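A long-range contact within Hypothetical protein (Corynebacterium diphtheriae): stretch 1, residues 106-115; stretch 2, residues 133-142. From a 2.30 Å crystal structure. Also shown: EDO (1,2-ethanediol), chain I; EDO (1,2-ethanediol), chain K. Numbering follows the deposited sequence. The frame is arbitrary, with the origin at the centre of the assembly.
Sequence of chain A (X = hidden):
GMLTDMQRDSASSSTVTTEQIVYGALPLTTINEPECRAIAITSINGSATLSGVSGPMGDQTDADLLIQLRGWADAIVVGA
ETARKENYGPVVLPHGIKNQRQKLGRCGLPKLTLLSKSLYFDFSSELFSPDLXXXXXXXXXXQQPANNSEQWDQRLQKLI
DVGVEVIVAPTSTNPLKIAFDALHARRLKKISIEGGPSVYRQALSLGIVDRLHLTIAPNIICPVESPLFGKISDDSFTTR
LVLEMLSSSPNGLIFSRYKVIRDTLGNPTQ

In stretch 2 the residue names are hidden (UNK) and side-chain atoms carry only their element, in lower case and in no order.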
# COMPACT_ATOMS: atom_id res chain seq x y z
N ARG A 106 32.36 -16.89 1.38
CA ARG A 106 31.86 -15.63 0.88
C ARG A 106 32.58 -14.47 1.52
O ARG A 106 33.04 -14.57 2.65
CB ARG A 106 30.37 -15.52 1.15
CG ARG A 106 29.55 -16.34 0.19
CD ARG A 106 28.32 -15.59 -0.25
NE ARG A 106 27.29 -15.61 0.78
CZ ARG A 106 26.26 -14.78 0.85
NH1 ARG A 106 26.10 -13.80 -0.04
NH2 ARG A 106 25.39 -14.91 1.85
N CYS A 107 32.66 -13.36 0.79
CA CYS A 107 33.21 -12.14 1.33
C CYS A 107 32.39 -11.80 2.56
O CYS A 107 31.18 -12.01 2.59
CB CYS A 107 33.11 -11.01 0.31
SG CYS A 107 33.63 -9.39 1.01
N GLY A 108 33.05 -11.26 3.57
CA GLY A 108 32.40 -11.02 4.86
C GLY A 108 31.20 -10.11 4.76
O GLY A 108 30.20 -10.35 5.42
N LEU A 109 31.33 -9.08 3.93
CA LEU A 109 30.33 -8.04 3.75
C LEU A 109 29.91 -7.88 2.28
O LEU A 109 30.75 -7.93 1.38
CB LEU A 109 30.87 -6.71 4.25
CG LEU A 109 31.16 -6.69 5.75
CD1 LEU A 109 32.28 -5.72 6.05
CD2 LEU A 109 29.90 -6.37 6.55
N PRO A 110 28.62 -7.63 2.04
CA PRO A 110 28.21 -7.31 0.68
C PRO A 110 28.75 -5.96 0.22
O PRO A 110 28.97 -5.07 1.03
CB PRO A 110 26.68 -7.24 0.79
CG PRO A 110 26.42 -6.90 2.21
CD PRO A 110 27.49 -7.61 2.99
N LYS A 111 28.92 -5.81 -1.08
CA LYS A 111 29.39 -4.58 -1.68
C LYS A 111 28.26 -3.59 -1.74
O LYS A 111 27.22 -3.85 -2.35
CB LYS A 111 29.92 -4.83 -3.10
CG LYS A 111 30.62 -3.63 -3.76
CD LYS A 111 31.93 -3.33 -3.07
CE LYS A 111 32.72 -2.20 -3.72
NZ LYS A 111 33.98 -1.94 -2.96
N LEU A 112 28.46 -2.44 -1.12
CA LEU A 112 27.51 -1.35 -1.23
C LEU A 112 27.71 -0.62 -2.54
O LEU A 112 28.80 -0.12 -2.82
CB LEU A 112 27.67 -0.37 -0.05
CG LEU A 112 26.70 0.79 0.04
CD1 LEU A 112 25.23 0.32 0.13
CD2 LEU A 112 27.10 1.66 1.24
N THR A 113 26.62 -0.52 -3.31
CA THR A 113 26.61 0.08 -4.64
C THR A 113 25.63 1.24 -4.67
O THR A 113 24.43 1.08 -4.39
CB THR A 113 26.24 -0.95 -5.74
OG1 THR A 113 27.09 -2.09 -5.60
CG2 THR A 113 26.39 -0.37 -7.16
N LEU A 114 26.16 2.42 -4.97
CA LEU A 114 25.40 3.66 -4.85
C LEU A 114 25.19 4.23 -6.21
O LEU A 114 26.16 4.41 -6.97
CB LEU A 114 26.17 4.68 -4.01
CG LEU A 114 26.46 4.31 -2.56
CD1 LEU A 114 27.32 5.43 -1.93
CD2 LEU A 114 25.15 4.07 -1.75
N LEU A 115 23.92 4.47 -6.53
CA LEU A 115 23.53 5.04 -7.80
C LEU A 115 23.35 6.54 -7.63
O LEU A 115 22.53 7.01 -6.84
CB LEU A 115 22.21 4.41 -8.25
CG LEU A 115 22.13 2.89 -8.32
CD1 LEU A 115 20.79 2.46 -8.89
CD2 LEU A 115 23.25 2.30 -9.12
N UNK A 133 38.64 0.65 4.56
CA UNK A 133 38.95 -0.59 3.88
C UNK A 133 38.13 -0.73 2.59
O UNK A 133 36.95 -0.33 2.54
c UNK A 133 38.21 0.42 5.95
c UNK A 133 38.56 -1.66 4.90
c UNK A 133 38.64 -0.98 6.21
N UNK A 134 38.77 -1.30 1.58
CA UNK A 134 38.19 -1.40 0.25
C UNK A 134 36.88 -2.16 0.22
O UNK A 134 35.98 -1.80 -0.54
c UNK A 134 39.17 -2.08 -0.69
o UNK A 134 39.56 -3.32 -0.14
N UNK A 135 36.77 -3.21 1.03
CA UNK A 135 35.52 -3.96 1.02
C UNK A 135 34.34 -3.15 1.56
O UNK A 135 33.20 -3.49 1.31
o UNK A 135 34.86 -7.62 3.10
o UNK A 135 36.09 -7.11 4.85
c UNK A 135 35.55 -5.34 3.28
c UNK A 135 35.66 -5.30 1.75
c UNK A 135 35.50 -6.79 3.79
N UNK A 136 34.63 -2.06 2.29
CA UNK A 136 33.60 -1.18 2.81
C UNK A 136 33.38 0.03 1.88
O UNK A 136 32.37 0.72 2.01
c UNK A 136 32.66 -2.51 5.51
c UNK A 136 33.99 -0.73 4.23
c UNK A 136 34.05 -1.88 5.25
c UNK A 136 34.69 -1.42 6.52
N UNK A 137 34.31 0.27 0.96
CA UNK A 137 34.19 1.35 -0.02
C UNK A 137 33.04 1.08 -1.01
O UNK A 137 32.90 -0.03 -1.53
o UNK A 137 35.57 2.73 -1.52
c UNK A 137 35.52 1.52 -0.77
N UNK A 138 32.20 2.08 -1.28
CA UNK A 138 31.05 1.87 -2.13
C UNK A 138 31.41 1.95 -3.59
O UNK A 138 32.25 2.76 -3.97
c UNK A 138 30.16 3.06 -1.80
c UNK A 138 32.25 3.47 -0.77
c UNK A 138 31.11 4.14 -1.44
N UNK A 139 30.75 1.13 -4.41
CA UNK A 139 30.88 1.23 -5.83
C UNK A 139 29.86 2.31 -6.24
O UNK A 139 28.66 2.18 -5.99
c UNK A 139 30.15 -1.65 -8.43
c UNK A 139 31.90 0.19 -8.59
c UNK A 139 30.58 -0.14 -6.47
c UNK A 139 30.56 -0.23 -7.99
N UNK A 140 30.34 3.39 -6.85
CA UNK A 140 29.47 4.45 -7.30
C UNK A 140 29.17 4.26 -8.78
O UNK A 140 30.08 4.04 -9.58
c UNK A 140 29.12 6.96 -7.62
c UNK A 140 30.06 5.85 -7.04
c UNK A 140 30.26 6.01 -5.55
N UNK A 141 27.88 4.30 -9.13
CA UNK A 141 27.44 4.17 -10.51
C UNK A 141 26.72 5.48 -10.90
O UNK A 141 25.71 5.84 -10.32
c UNK A 141 26.45 2.97 -10.73
c UNK A 141 26.07 2.85 -12.22
c UNK A 141 28.17 1.09 -10.87
c UNK A 141 27.01 1.66 -10.15
N UNK A 142 27.27 6.16 -11.89
CA UNK A 142 26.74 7.41 -12.37
C UNK A 142 26.61 7.37 -13.91
O UNK A 142 26.74 6.32 -14.54
o UNK A 142 27.05 9.82 -12.29
c UNK A 142 27.63 8.57 -11.89
c UNK A 142 29.03 8.45 -12.44
C1 EDO I . 32.92 -5.87 -1.07
O1 EDO I . 32.36 -6.09 0.24
C2 EDO I . 33.77 -7.04 -1.58
O2 EDO I . 33.08 -7.79 -2.61
C1 EDO K . 24.85 -15.85 6.16
O1 EDO K . 24.07 -16.35 7.26
C2 EDO K . 24.55 -16.59 4.86
O2 EDO K . 25.77 -17.00 4.24
O HOH W 1 30.55 -2.75 1.31

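At position 133, three carbons close a ring onto the backbone N, out of reach of stretch 1. This is Pro133. Its fixed phi suits the bend, where Pro133 O accepts a bond from the N of position 136 (2.9 Å).

Position 134 has one carbon, then one oxygen. Its side chain stays clear of stretch 1, while its backbone O lies 3.1 Å from Lys111 NZ. It is Ser134, small and polar at an exposed site.

At position 135 three carbons run in a line; the third bears two oxygens and lies 4.1 Å from Leu109 CD1. This is Glu135, whose charge suits an exposed site while its long chain reaches back over Leu109. Glu135 O accepts from a water (2.8 Å to its O) that also donates to Pro110 O (2.8 Å) and accepts from Leu112 N (3.2 Å).

Position 136 shows four carbons forked at the second. Although CB points away, one fork end returns to 3.3 Å from Leu109 CD1. It is Leu136, making an apolar contact between two partly exposed leucines.

Position 137 has one carbon, then one oxygen. CB points away, and the backbone does the work: Lys111 NZ donates to the O of 137 at 2.6 Å. This is Ser137, whose small side chain turns from the lysine.

At position 138 three carbons close onto N, and CB packs 3.7 Å from Leu114 CD1. It is Pro138. Lacking an N-H suits it here, since the ladder draws only on its CA, 3.1 Å from Leu112 O.

Position 139 has four carbons forked at the second. It pairs with Thr113, and its CB lies 4.0 Å from Lys111 CE. It is Leu139, an apolar residue suited to a buried strand.

At position 140 one carbon carries two others, on the same face as Leu114. This is Val140, compact, beta-branched and suited to a buried strand.

Position 141 has four carbons forked at the first. CB lies 3.6 Å from Leu115 CD2, and the first carbon of its two-carbon arm 3.7 Å from Thr113 CG2. It is Ile141, its branches filling buried space.

Position 142, one carbon bearing an oxygen and a carbon, does not touch stretch 1. It is Thr142; its hydroxyl bonds just outside the stretches.

The contact is a parallel pairing. Leu139 N donates to Leu112 O (2.8 Å), Leu114 N to Leu139 O (2.7 Å), and Ile141 N to Leu114 O (2.8 Å). Thr113, Leu115, Leu139 and Ile141 line one face, Leu114 and Val140 the other, while Lys111 fastens the preceding turn.

Stretch 2 (133-142) PSELSPLVIT
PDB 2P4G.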